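Local coordinates for niemann-Pick type C2 protein (Camponotus japonicus, PDB 3WEA), which probably carries small hydrophobic molecules such as lipids or semiochemicals inside its ML-domain beta sandwich, as related Niemann-Pick type C2 proteins carry sterols, at residues Phe1-Cys6 / Val125-Lys130; Ile16-Cys21 / Ile36-Lys41; Ala53-Val58 / Ile110-Arg115. All coordinates share one frame; numbering follows the deposited sequence.

The three contacts are antiparallel strand pairings of one ML-domain beta sandwich. Interactions 1 and 3 belong to the same sheet, where strands 121-131 and 107-115 are neighbours; interaction 2 joins two strands of the three-stranded sheet facing it. The facing layers meet through I18 and V38 of interaction 2, F127 of interaction 1 and W112 of interaction 3. Interaction 2 is the most buried, its inward side apolar; a serine hydroxyl takes the last backbone N-H at its end. Interaction 1 is partly buried: two backbone bonds and a run of aromatic rings hold the N-terminus. Interaction 3, also partly buried, places small and aromatic residues inside and F56, M111 and charged groups outside.

Interaction 1. Residues Phe1-Cys6 / Val125-Lys130; sequences FVFEDC and VKFPAK
The amide N of E4 donates to O of K126 at 2.9 Å, with the N-H...O angle at 162°. K126 N returns the bond to E4 O over 3.0 Å. This reciprocal couple makes E4 and K126 an antiparallel hydrogen-bonded pair, with D5 and V125 following as a non-hydrogen-bonded one. E4 O also takes a CA-H...O contact from V125 CA at 3.2 Å, and so has two groups of the longer strand upon it.

Before E4 the chain leaves strand geometry and the side chains take over. F3 and F127 lie alongside each other: CE1 of F3 sits over one face of the F127 ring, 3.8 Å from F127 CG, and the planes meet obliquely at 54°. F3 CB rests on V125 CG2 at 3.7 Å. F1 CG is held between its own N and carbonyl carbon (chi1 73°), which brings CD1 to 3.7 Å from P128 CD while CE1 comes over a face of the F3 ring. At the far end C6, whose SG lies 3.4 Å from V125 N, is disulfide-bonded to C124.

In the sheet, strand 121-131 pairs with 4-5 and 107-115 antiparallel and with 28-30 parallel, while F3 and F127 reach I18 of strand 11-18 in the facing sheet.

Interaction 2. Residues Ile16-Cys21 / Ile36-Lys41; sequences IIISSC and IHVSMK
I18 pairs with V38, and I17 with S39, in an antiparallel strand pair at the edge of the three-stranded sheet of this immunoglobulin-like beta sandwich; the strand directions are 177° apart. The tight side faces the interior. There I18 divides its branches between two partners: CG2 lies 3.6 Å from I36 CG2, and CG1 lies 4.0 Å from V38 CG2. Both I18 and V38 reach on to W112 of strand 107-115, so their inner ends are covered by the opposite sheet.

The outward side is looser. The side chains of I17 and S39 approach most closely there through their CB atoms, 4.1 Å apart, and I17 is exposed. The hydroxyl of S39 turns from I17 to a hydrogen bond with OE2 of E92 on strand 91-98. What unites this pair is the backbone: I17 N reaches S39 O at 2.9 Å, and S39 N reaches I17 O at 2.9 Å.

Beyond I18 the strand pairing ends in a type I beta turn from I18 to C21, and C21 is tied by a disulfide to C28. S19 N still donates to H37 O at 2.8 Å, but the carbonyl of S19 has swung away with the turn, and its hydroxyl replaces it as acceptor. With OG placed between the backbone N and the carbonyl carbon (chi1 68°), H37 N donates to S19 OG over 2.8 Å, at an N-H...O angle of 169°.

Interaction 3. Residues Ala53-Val58 / Ile110-Arg115; sequences AKAFGV and IMWEFR
K54 with E113 and F56 with M111 are antiparallel hydrogen-bonded pairs, each joined by two backbone bonds, on strand axes 4.6 Å apart and 163° between directions. On the face bearing A53 and A55, small residues meet aromatic rings: A53 CB lies 3.6 Å from F114 CE1, and A55 CB sits at the edge of the indole of W112, 3.8 Å from CD1.

The other face is mixed. M111 SD lies 5.2 Å from the centroid of the F56 ring, an oblique Met-aromatic contact. CE1 of the same ring meets E113 CD at 3.6 Å, the ring and carboxylate planes being 55° apart. E113 CG stands anti to its carbonyl carbon (chi1 -66°), which carries the carboxylate toward F56 and R115. Two nitrogens of R115, NE at 2.9 Å and NH2 at 3.0 Å, grip E113 OE1 from one side of the carboxylate plane. With an alanine in place of E113, R115 would probably lose this charged mate and a gap would open beside F56 CE1.

The R115 salt bridge probably favours the anionic form of the buried E113; K54 NZ, 5.3 Å from E113 OE1 and not in contact, may add to this.

Interaction 1. Residues Phe1-Cys6 / Val125-Lys130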
ATOM      1  N   PHE A   1      14.263   3.599  -7.823  1.00 17.53           N
ATOM      2  CA  PHE A   1      12.885   3.332  -8.314  1.00 20.44           C
ATOM      3  C   PHE A   1      11.963   4.411  -7.807  1.00 19.89           C
ATOM      4  O   PHE A   1      12.289   5.160  -6.875  1.00 20.33           O
ATOM      5  CB  PHE A   1      12.377   1.914  -7.957  1.00 18.83           C
ATOM      6  CG  PHE A   1      12.033   1.709  -6.496  1.00 18.34           C
ATOM      7  CD1 PHE A   1      10.759   2.013  -6.011  1.00 17.12           C
ATOM      8  CD2 PHE A   1      12.954   1.121  -5.626  1.00 17.12           C
ATOM      9  CE1 PHE A   1      10.446   1.790  -4.686  1.00 15.80           C
ATOM     10  CE2 PHE A   1      12.652   0.889  -4.297  1.00 15.69           C
ATOM     11  CZ  PHE A   1      11.390   1.226  -3.815  1.00 15.77           C
ATOM     12  N   VAL A   2      10.796   4.488  -8.430  1.00 20.03           N
ATOM     13  CA  VAL A   2       9.819   5.506  -8.097  1.00 21.92           C
ATOM     14  C   VAL A   2       8.583   4.867  -7.465  1.00 22.62           C
ATOM     15  O   VAL A   2       8.161   3.780  -7.884  1.00 20.03           O
ATOM     16  CB  VAL A   2       9.450   6.280  -9.369  1.00 23.79           C
ATOM     17  CG1 VAL A   2       8.329   7.260  -9.111  1.00 24.87           C
ATOM     18  CG2 VAL A   2      10.686   7.009  -9.936  1.00 23.63           C
ATOM     19  N   PHE A   3       8.045   5.498  -6.429  1.00 21.62           N
ATOM     20  CA  PHE A   3       6.703   5.103  -5.937  1.00 22.17           C
ATOM     21  C   PHE A   3       5.717   5.887  -6.775  1.00 23.99           C
ATOM     22  O   PHE A   3       5.480   7.078  -6.558  1.00 21.92           O
ATOM     23  CB  PHE A   3       6.501   5.377  -4.453  1.00 23.83           C
ATOM     24  CG  PHE A   3       7.224   4.431  -3.562  1.00 23.61           C
ATOM     25  CD1 PHE A   3       6.747   3.130  -3.366  1.00 24.06           C
ATOM     26  CD2 PHE A   3       8.394   4.808  -2.933  1.00 22.65           C
ATOM     27  CE1 PHE A   3       7.425   2.242  -2.552  1.00 26.38           C
ATOM     28  CE2 PHE A   3       9.071   3.922  -2.110  1.00 23.81           C
ATOM     29  CZ  PHE A   3       8.596   2.629  -1.933  1.00 24.22           C
ATOM     30  N   GLU A   4       5.162   5.214  -7.760  1.00 22.81           N
ATOM     31  CA  GLU A   4       4.439   5.900  -8.819  1.00 25.16           C
ATOM     32  C   GLU A   4       2.993   6.054  -8.416  1.00 25.84           C
ATOM     33  O   GLU A   4       2.458   5.196  -7.734  1.00 23.26           O
ATOM     34  CB  GLU A   4       4.558   5.117 -10.114  1.00 29.56           C
ATOM     35  CG  GLU A   4       5.979   5.162 -10.632  1.00 34.48           C
ATOM     36  CD  GLU A   4       6.043   5.024 -12.118  1.00 39.30           C
ATOM     37  OE1 GLU A   4       5.852   3.880 -12.596  1.00 40.51           O
ATOM     38  OE2 GLU A   4       6.281   6.064 -12.784  1.00 40.53           O
ATOM     39  N   ASP A   5       2.400   7.178  -8.798  1.00 24.82           N
ATOM     40  CA  ASP A   5       0.984   7.446  -8.520  1.00 26.59           C
ATOM     41  C   ASP A   5       0.130   6.845  -9.645  1.00 28.00           C
ATOM     42  O   ASP A   5       0.171   7.313 -10.790  1.00 30.45           O
ATOM     43  CB  ASP A   5       0.779   8.967  -8.344  1.00 27.53           C
ATOM     44  CG  ASP A   5      -0.698   9.377  -8.349  1.00 27.37           C
ATOM     45  OD1 ASP A   5      -1.581   8.505  -8.208  1.00 25.86           O
ATOM     46  OD2 ASP A   5      -0.958  10.581  -8.493  1.00 26.89           O
ATOM     47  N   CYS A   6      -0.605   5.784  -9.329  1.00 27.77           N
ATOM     48  CA  CYS A   6      -1.479   5.122 -10.302  1.00 29.48           C
ATOM     49  C   CYS A   6      -2.900   5.707 -10.364  1.00 29.05           C
ATOM     50  O   CYS A   6      -3.823   5.049 -10.863  1.00 29.48           O
ATOM     51  CB  CYS A   6      -1.472   3.578 -10.165  1.00 28.73           C
ATOM     52  SG  CYS A   6      -1.476   2.867  -8.497  1.00 34.55           S
ATOM     53  N   VAL A 125      -0.628   3.483  -5.315  1.00 23.15           N
ATOM     54  CA  VAL A 125       0.817   3.501  -5.587  1.00 23.31           C
ATOM     55  C   VAL A 125       1.238   2.203  -6.243  1.00 23.52           C
ATOM     56  O   VAL A 125       0.677   1.155  -5.938  1.00 21.16           O
ATOM     57  CB  VAL A 125       1.650   3.751  -4.319  1.00 27.16           C
ATOM     58  CG1 VAL A 125       1.394   2.673  -3.291  1.00 28.00           C
ATOM     59  CG2 VAL A 125       3.148   3.812  -4.640  1.00 26.37           C
ATOM     60  N   LYS A 126       2.224   2.288  -7.141  1.00 24.17           N
ATOM     61  CA  LYS A 126       2.751   1.111  -7.809  1.00 23.74           C
ATOM     62  C   LYS A 126       4.273   1.248  -7.867  1.00 23.13           C
ATOM     63  O   LYS A 126       4.811   2.352  -8.020  1.00 24.14           O
ATOM     64  CB  LYS A 126       2.147   0.983  -9.203  1.00 27.15           C
ATOM     65  CG  LYS A 126       2.787  -0.030 -10.132  1.00 30.85           C
ATOM     66  CD  LYS A 126       2.168   0.063 -11.522  1.00 34.72           C
ATOM     67  CE  LYS A 126       0.676  -0.252 -11.496  1.00 37.78           C
ATOM     68  NZ  LYS A 126       0.070  -0.331 -12.862  1.00 42.00           N
ATOM     69  N   PHE A 127       4.951   0.126  -7.715  1.00 21.68           N
ATOM     70  CA  PHE A 127       6.415   0.136  -7.604  1.00 20.95           C
ATOM     71  C   PHE A 127       6.939  -1.202  -8.040  1.00 22.68           C
ATOM     72  O   PHE A 127       6.215  -2.194  -7.925  1.00 22.70           O
ATOM     73  CB  PHE A 127       6.861   0.499  -6.176  1.00 21.45           C
ATOM     74  CG  PHE A 127       6.445  -0.473  -5.096  1.00 23.35           C
ATOM     75  CD1 PHE A 127       5.147  -0.457  -4.558  1.00 22.91           C
ATOM     76  CD2 PHE A 127       7.372  -1.371  -4.563  1.00 23.30           C
ATOM     77  CE1 PHE A 127       4.797  -1.312  -3.517  1.00 23.13           C
ATOM     78  CE2 PHE A 127       7.013  -2.244  -3.533  1.00 25.25           C
ATOM     79  CZ  PHE A 127       5.719  -2.230  -3.020  1.00 23.95           C
ATOM     80  N   PRO A 128       8.188  -1.242  -8.537  1.00 23.83           N
ATOM     81  CA  PRO A 128       8.758  -2.499  -9.012  1.00 22.35           C
ATOM     82  C   PRO A 128       9.369  -3.292  -7.848  1.00 22.13           C
ATOM     83  O   PRO A 128      10.018  -2.728  -6.981  1.00 20.70           O
ATOM     84  CB  PRO A 128       9.817  -2.044 -10.028  1.00 22.38           C
ATOM     85  CG  PRO A 128      10.023  -0.559  -9.793  1.00 20.84           C
ATOM     86  CD  PRO A 128       9.181  -0.146  -8.614  1.00 20.92           C
ATOM     87  N   ALA A 129       9.112  -4.606  -7.799  1.00 20.88           N
ATOM     88  CA  ALA A 129       9.595  -5.412  -6.681  1.00 22.23           C
ATOM     89  C   ALA A 129      10.226  -6.719  -7.144  1.00 24.50           C
ATOM     90  O   ALA A 129       9.919  -7.208  -8.242  1.00 26.43           O
ATOM     91  CB  ALA A 129       8.476  -5.677  -5.658  1.00 20.33           C
ATOM     92  N   LYS A 130      11.138  -7.245  -6.330  1.00 26.91           N
ATOM     93  CA  LYS A 130      11.694  -8.578  -6.559  1.00 29.94           C
ATOM     94  C   LYS A 130      11.616  -9.404  -5.281  1.00 31.68           C
ATOM     95  O   LYS A 130      12.241  -9.066  -4.272  1.00 28.91           O
ATOM     96  CB  LYS A 130      13.132  -8.505  -7.083  1.00 33.86           C
ATOM     97  CG  LYS A 130      13.606  -9.831  -7.662  1.00 37.69           C
ATOM     98  CD  LYS A 130      14.856  -9.709  -8.521  1.00 39.64           C
ATOM     99  CE  LYS A 130      15.157 -11.059  -9.169  1.00 43.47           C
ATOM    100  NZ  LYS A 130      16.456 -11.077  -9.909  1.00 43.50           N
TER

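Interaction 2. Residues Ile16-Cys21 / Ile36-Lys41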
ATOM      1  N   ILE A  16       6.408   7.148   1.018  1.00 22.86           N
ATOM      2  CA  ILE A  16       6.270   5.716   1.356  1.00 21.08           C
ATOM      3  C   ILE A  16       7.640   5.229   1.805  1.00 21.04           C
ATOM      4  O   ILE A  16       8.662   5.578   1.178  1.00 20.89           O
ATOM      5  CB  ILE A  16       5.873   4.865   0.156  1.00 21.01           C
ATOM      6  CG1 ILE A  16       4.611   5.419  -0.525  1.00 24.09           C
ATOM      7  CG2 ILE A  16       5.736   3.397   0.545  1.00 17.49           C
ATOM      8  CD1 ILE A  16       3.372   5.220   0.297  1.00 26.07           C
ATOM      9  N   ILE A  17       7.644   4.430   2.866  1.00 20.90           N
ATOM     10  CA  ILE A  17       8.867   3.807   3.419  1.00 22.54           C
ATOM     11  C   ILE A  17       8.618   2.305   3.533  1.00 23.03           C
ATOM     12  O   ILE A  17       7.686   1.871   4.193  1.00 24.38           O
ATOM     13  CB  ILE A  17       9.245   4.415   4.782  1.00 25.28           C
ATOM     14  CG1 ILE A  17       9.561   5.900   4.599  1.00 26.78           C
ATOM     15  CG2 ILE A  17      10.418   3.656   5.440  1.00 29.96           C
ATOM     16  CD1 ILE A  17       9.506   6.722   5.872  1.00 31.75           C
ATOM     17  N   ILE A  18       9.437   1.523   2.847  1.00 20.48           N
ATOM     18  CA  ILE A  18       9.377   0.075   2.977  1.00 20.57           C
ATOM     19  C   ILE A  18      10.701  -0.382   3.544  1.00 20.48           C
ATOM     20  O   ILE A  18      11.741  -0.208   2.915  1.00 20.07           O
ATOM     21  CB  ILE A  18       9.081  -0.628   1.664  1.00 19.86           C
ATOM     22  CG1 ILE A  18       7.677  -0.221   1.143  1.00 23.64           C
ATOM     23  CG2 ILE A  18       9.122  -2.151   1.842  1.00 22.07           C
ATOM     24  CD1 ILE A  18       7.385  -0.739  -0.254  1.00 22.43           C
ATOM     25  N   SER A  19      10.641  -0.996   4.722  1.00 22.23           N
ATOM     26  CA  SER A  19      11.863  -1.365   5.465  1.00 25.08           C
ATOM     27  C   SER A  19      12.930  -2.157   4.686  1.00 25.11           C
ATOM     28  O   SER A  19      14.124  -2.031   4.990  1.00 27.92           O
ATOM     29  CB  SER A  19      11.506  -2.088   6.762  1.00 22.70           C
ATOM     30  OG  SER A  19      10.943  -3.371   6.478  1.00 23.64           O
ATOM     31  N   SER A  20      12.534  -3.002   3.726  1.00 24.28           N
ATOM     32  CA  SER A  20      13.532  -3.821   3.032  1.00 27.28           C
ATOM     33  C   SER A  20      14.211  -3.198   1.802  1.00 29.05           C
ATOM     34  O   SER A  20      14.953  -3.892   1.087  1.00 28.50           O
ATOM     35  CB  SER A  20      12.970  -5.213   2.678  1.00 28.24           C
ATOM     36  OG  SER A  20      11.766  -5.130   1.946  1.00 30.08           O
ATOM     37  N   CYS A  21      13.981  -1.902   1.566  1.00 29.30           N
ATOM     38  CA  CYS A  21      14.436  -1.272   0.331  1.00 27.57           C
ATOM     39  C   CYS A  21      14.601   0.245   0.433  1.00 28.22           C
ATOM     40  O   CYS A  21      13.915   0.902   1.206  1.00 29.23           O
ATOM     41  CB  CYS A  21      13.575  -1.683  -0.881  1.00 28.61           C
ATOM     42  SG  CYS A  21      11.830  -1.164  -0.967  1.00 28.77           S
ATOM     43  N   ILE A  36       8.487  -7.319   7.088  1.00 34.10           N
ATOM     44  CA  ILE A  36       8.644  -6.059   6.349  1.00 32.37           C
ATOM     45  C   ILE A  36       7.726  -5.031   6.982  1.00 30.31           C
ATOM     46  O   ILE A  36       6.555  -5.312   7.223  1.00 32.64           O
ATOM     47  CB  ILE A  36       8.292  -6.229   4.855  1.00 33.45           C
ATOM     48  CG1 ILE A  36       9.039  -7.427   4.264  1.00 38.39           C
ATOM     49  CG2 ILE A  36       8.624  -4.970   4.059  1.00 33.48           C
ATOM     50  CD1 ILE A  36       8.542  -7.817   2.897  1.00 39.34           C
ATOM     51  N   HIS A  37       8.275  -3.850   7.253  1.00 28.68           N
ATOM     52  CA  HIS A  37       7.522  -2.725   7.776  1.00 27.80           C
ATOM     53  C   HIS A  37       7.267  -1.733   6.654  1.00 26.21           C
ATOM     54  O   HIS A  37       8.187  -1.368   5.908  1.00 21.90           O
ATOM     55  CB  HIS A  37       8.278  -2.032   8.912  1.00 31.20           C
ATOM     56  CG  HIS A  37       8.774  -2.973   9.964  1.00 35.29           C
ATOM     57  ND1 HIS A  37       8.084  -4.112  10.330  1.00 36.33           N
ATOM     58  CD2 HIS A  37       9.893  -2.951  10.723  1.00 36.40           C
ATOM     59  CE1 HIS A  37       8.761  -4.751  11.266  1.00 35.53           C
ATOM     60  NE2 HIS A  37       9.863  -4.071  11.519  1.00 37.59           N
ATOM     61  N   VAL A  38       6.001  -1.349   6.532  1.00 24.81           N
ATOM     62  CA  VAL A  38       5.547  -0.344   5.555  1.00 25.13           C
ATOM     63  C   VAL A  38       4.894   0.855   6.236  1.00 22.83           C
ATOM     64  O   VAL A  38       4.108   0.698   7.196  1.00 23.39           O
ATOM     65  CB  VAL A  38       4.558  -0.939   4.536  1.00 26.26           C
ATOM     66  CG1 VAL A  38       4.015   0.159   3.614  1.00 25.48           C
ATOM     67  CG2 VAL A  38       5.236  -2.024   3.711  1.00 26.36           C
ATOM     68  N   SER A  39       5.252   2.043   5.753  1.00 22.43           N
ATOM     69  CA  SER A  39       4.695   3.323   6.203  1.00 20.83           C
ATOM     70  C   SER A  39       4.235   4.110   4.987  1.00 18.59           C
ATOM     71  O   SER A  39       4.947   4.156   3.976  1.00 18.64           O
ATOM     72  CB  SER A  39       5.761   4.123   6.931  1.00 21.60           C
ATOM     73  OG  SER A  39       5.325   5.447   7.086  1.00 30.49           O
ATOM     74  N   MET A  40       3.046   4.707   5.068  1.00 16.29           N
ATOM     75  CA  MET A  40       2.536   5.585   4.017  1.00 18.48           C
ATOM     76  C   MET A  40       1.908   6.841   4.614  1.00 17.57           C
ATOM     77  O   MET A  40       0.971   6.752   5.450  1.00 18.90           O
ATOM     78  CB  MET A  40       1.479   4.856   3.134  1.00 19.76           C
ATOM     79  CG  MET A  40       0.842   5.822   2.116  1.00 21.58           C
ATOM     80  SD  MET A  40      -0.278   5.060   0.935  1.00 25.96           S
ATOM     81  CE  MET A  40      -1.557   4.563   2.080  1.00 23.24           C
ATOM     82  N   LYS A  41       2.484   8.001   4.279  1.00 18.27           N
ATOM     83  CA  LYS A  41       1.908   9.257   4.705  1.00 17.72           C
ATOM     84  C   LYS A  41       0.961   9.696   3.606  1.00 16.99           C
ATOM     85  O   LYS A  41       1.378   9.808   2.464  1.00 17.26           O
ATOM     86  CB  LYS A  41       3.016  10.300   4.875  1.00 18.81           C
ATOM     87  CG  LYS A  41       3.839  10.039   6.124  1.00 21.42           C
ATOM     88  CD  LYS A  41       5.079  10.884   6.137  1.00 24.99           C
ATOM     89  CE  LYS A  41       6.078  10.305   7.127  1.00 27.72           C
ATOM     90  NZ  LYS A  41       7.000  11.428   7.449  1.00 29.43           N
TER

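Interaction 3. Residues Ala53-Val58 / Ile110-Arg115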
ATOM      1  N   ALA A  53      -8.548  -1.207   1.945  1.00 24.83           N
ATOM      2  CA  ALA A  53      -7.283  -1.415   1.236  1.00 27.46           C
ATOM      3  C   ALA A  53      -7.391  -2.586   0.254  1.00 28.32           C
ATOM      4  O   ALA A  53      -8.152  -3.521   0.478  1.00 30.49           O
ATOM      5  CB  ALA A  53      -6.149  -1.655   2.223  1.00 27.38           C
ATOM      6  N   LYS A  54      -6.642  -2.499  -0.838  1.00 29.17           N
ATOM      7  CA  LYS A  54      -6.579  -3.535  -1.878  1.00 31.19           C
ATOM      8  C   LYS A  54      -5.122  -3.653  -2.324  1.00 32.96           C
ATOM      9  O   LYS A  54      -4.454  -2.638  -2.567  1.00 31.40           O
ATOM     10  CB  LYS A  54      -7.429  -3.130  -3.081  1.00 32.12           C
ATOM     11  CG  LYS A  54      -8.877  -2.743  -2.779  1.00 35.06           C
ATOM     12  CD  LYS A  54      -9.838  -3.838  -3.188  1.00 36.13           C
ATOM     13  CE  LYS A  54     -10.075  -3.795  -4.690  1.00 38.46           C
ATOM     14  NZ  LYS A  54      -9.873  -5.138  -5.314  1.00 38.46           N
ATOM     15  N   ALA A  55      -4.615  -4.881  -2.428  1.00 33.18           N
ATOM     16  CA  ALA A  55      -3.279  -5.068  -2.991  1.00 31.85           C
ATOM     17  C   ALA A  55      -3.334  -5.880  -4.278  1.00 33.10           C
ATOM     18  O   ALA A  55      -4.227  -6.746  -4.453  1.00 29.79           O
ATOM     19  CB  ALA A  55      -2.317  -5.682  -1.970  1.00 31.92           C
ATOM     20  N   PHE A  56      -2.392  -5.588  -5.178  1.00 31.79           N
ATOM     21  CA  PHE A  56      -2.346  -6.218  -6.485  1.00 34.22           C
ATOM     22  C   PHE A  56      -0.923  -6.610  -6.848  1.00 36.76           C
ATOM     23  O   PHE A  56       0.027  -5.851  -6.634  1.00 31.98           O
ATOM     24  CB  PHE A  56      -2.924  -5.301  -7.580  1.00 35.69           C
ATOM     25  CG  PHE A  56      -4.380  -4.939  -7.383  1.00 37.01           C
ATOM     26  CD1 PHE A  56      -4.744  -3.822  -6.635  1.00 38.73           C
ATOM     27  CD2 PHE A  56      -5.388  -5.708  -7.949  1.00 38.00           C
ATOM     28  CE1 PHE A  56      -6.083  -3.482  -6.452  1.00 40.15           C
ATOM     29  CE2 PHE A  56      -6.727  -5.375  -7.768  1.00 40.29           C
ATOM     30  CZ  PHE A  56      -7.077  -4.258  -7.016  1.00 41.33           C
ATOM     31  N   GLY A  57      -0.780  -7.818  -7.382  1.00 37.40           N
ATOM     32  CA  GLY A  57       0.430  -8.173  -8.104  1.00 38.02           C
ATOM     33  C   GLY A  57       0.210  -7.832  -9.565  1.00 40.12           C
ATOM     34  O   GLY A  57      -0.881  -8.051 -10.110  1.00 37.86           O
ATOM     35  N   VAL A  58       1.228  -7.255 -10.196  1.00 41.01           N
ATOM     36  CA  VAL A  58       1.175  -6.996 -11.627  1.00 43.58           C
ATOM     37  C   VAL A  58       2.216  -7.876 -12.323  1.00 48.85           C
ATOM     38  O   VAL A  58       3.424  -7.609 -12.290  1.00 44.71           O
ATOM     39  CB  VAL A  58       1.318  -5.502 -11.997  1.00 47.18           C
ATOM     40  CG1 VAL A  58       0.857  -5.269 -13.427  1.00 44.89           C
ATOM     41  CG2 VAL A  58       0.512  -4.623 -11.045  1.00 49.06           C
ATOM     42  N   ILE A 110       4.048  -4.157  -7.724  1.00 29.69           N
ATOM     43  CA  ILE A 110       3.101  -4.257  -6.632  1.00 26.32           C
ATOM     44  C   ILE A 110       2.281  -2.975  -6.623  1.00 27.59           C
ATOM     45  O   ILE A 110       2.842  -1.874  -6.673  1.00 27.24           O
ATOM     46  CB  ILE A 110       3.787  -4.476  -5.267  1.00 26.49           C
ATOM     47  CG1 ILE A 110       4.344  -5.907  -5.155  1.00 27.84           C
ATOM     48  CG2 ILE A 110       2.825  -4.184  -4.125  1.00 26.03           C
ATOM     49  CD1 ILE A 110       5.281  -6.107  -3.977  1.00 28.69           C
ATOM     50  N   MET A 111       0.963  -3.133  -6.553  1.00 26.74           N
ATOM     51  CA  MET A 111       0.027  -2.026  -6.429  1.00 26.87           C
ATOM     52  C   MET A 111      -0.771  -2.141  -5.118  1.00 26.21           C
ATOM     53  O   MET A 111      -1.265  -3.232  -4.763  1.00 21.70           O
ATOM     54  CB  MET A 111      -0.891  -1.984  -7.651  1.00 29.81           C
ATOM     55  CG  MET A 111      -1.690  -0.704  -7.826  1.00 35.10           C
ATOM     56  SD  MET A 111      -2.892  -0.781  -9.181  1.00 43.57           S
ATOM     57  CE  MET A 111      -1.952  -1.563 -10.491  1.00 40.70           C
ATOM     58  N   TRP A 112      -0.859  -1.010  -4.407  1.00 23.62           N
ATOM     59  CA  TRP A 112      -1.636  -0.850  -3.173  1.00 26.67           C
ATOM     60  C   TRP A 112      -2.620   0.299  -3.370  1.00 26.70           C
ATOM     61  O   TRP A 112      -2.219   1.384  -3.792  1.00 23.96           O
ATOM     62  CB  TRP A 112      -0.727  -0.489  -1.969  1.00 27.13           C
ATOM     63  CG  TRP A 112       0.297  -1.510  -1.626  1.00 32.14           C
ATOM     64  CD1 TRP A 112       0.196  -2.873  -1.793  1.00 32.98           C
ATOM     65  CD2 TRP A 112       1.582  -1.276  -1.019  1.00 33.92           C
ATOM     66  NE1 TRP A 112       1.337  -3.493  -1.320  1.00 34.84           N
ATOM     67  CE2 TRP A 112       2.207  -2.538  -0.860  1.00 32.84           C
ATOM     68  CE3 TRP A 112       2.266  -0.120  -0.602  1.00 35.38           C
ATOM     69  CZ2 TRP A 112       3.483  -2.683  -0.301  1.00 35.61           C
ATOM     70  CZ3 TRP A 112       3.549  -0.265  -0.041  1.00 36.51           C
ATOM     71  CH2 TRP A 112       4.135  -1.539   0.102  1.00 35.62           C
ATOM     72  N   GLU A 113      -3.900   0.064  -3.076  1.00 25.36           N
ATOM     73  CA  GLU A 113      -4.923   1.110  -3.171  1.00 24.72           C
ATOM     74  C   GLU A 113      -5.627   1.296  -1.843  1.00 23.34           C
ATOM     75  O   GLU A 113      -5.909   0.322  -1.181  1.00 25.01           O
ATOM     76  CB  GLU A 113      -6.031   0.720  -4.164  1.00 26.48           C
ATOM     77  CG  GLU A 113      -5.651   0.612  -5.620  1.00 31.21           C
ATOM     78  CD  GLU A 113      -6.802   0.072  -6.456  1.00 32.57           C
ATOM     79  OE1 GLU A 113      -7.850  -0.312  -5.879  1.00 36.29           O
ATOM     80  OE2 GLU A 113      -6.653   0.021  -7.695  1.00 34.85           O
ATOM     81  N   PHE A 114      -5.921   2.545  -1.472  1.00 22.54           N
ATOM     82  CA  PHE A 114      -6.868   2.833  -0.407  1.00 22.26           C
ATOM     83  C   PHE A 114      -8.129   3.397  -1.028  1.00 22.64           C
ATOM     84  O   PHE A 114      -8.096   4.344  -1.840  1.00 21.82           O
ATOM     85  CB  PHE A 114      -6.328   3.839   0.614  1.00 22.29           C
ATOM     86  CG  PHE A 114      -5.447   3.248   1.682  1.00 23.12           C
ATOM     87  CD1 PHE A 114      -5.097   1.891   1.690  1.00 24.52           C
ATOM     88  CD2 PHE A 114      -4.992   4.055   2.716  1.00 24.03           C
ATOM     89  CE1 PHE A 114      -4.282   1.381   2.690  1.00 26.79           C
ATOM     90  CE2 PHE A 114      -4.175   3.545   3.723  1.00 26.38           C
ATOM     91  CZ  PHE A 114      -3.812   2.202   3.702  1.00 27.18           C
ATOM     92  N   ARG A 115      -9.260   2.857  -0.612  1.00 24.17           N
ATOM     93  CA  ARG A 115     -10.514   3.307  -1.180  1.00 25.34           C
ATOM     94  C   ARG A 115     -11.439   3.760  -0.087  1.00 23.35           C
ATOM     95  O   ARG A 115     -11.394   3.248   1.020  1.00 22.07           O
ATOM     96  CB  ARG A 115     -11.157   2.211  -2.040  1.00 28.25           C
ATOM     97  CG  ARG A 115     -10.624   2.167  -3.470  1.00 31.72           C
ATOM     98  CD  ARG A 115     -11.278   1.048  -4.260  1.00 33.78           C
ATOM     99  NE  ARG A 115     -10.518   0.696  -5.452  1.00 34.61           N
ATOM    100  CZ  ARG A 115     -10.757   1.147  -6.681  1.00 34.98           C
ATOM    101  NH1 ARG A 115     -11.761   1.973  -6.931  1.00 34.18           N
ATOM    102  NH2 ARG A 115      -9.973   0.758  -7.678  1.00 38.37           N
TER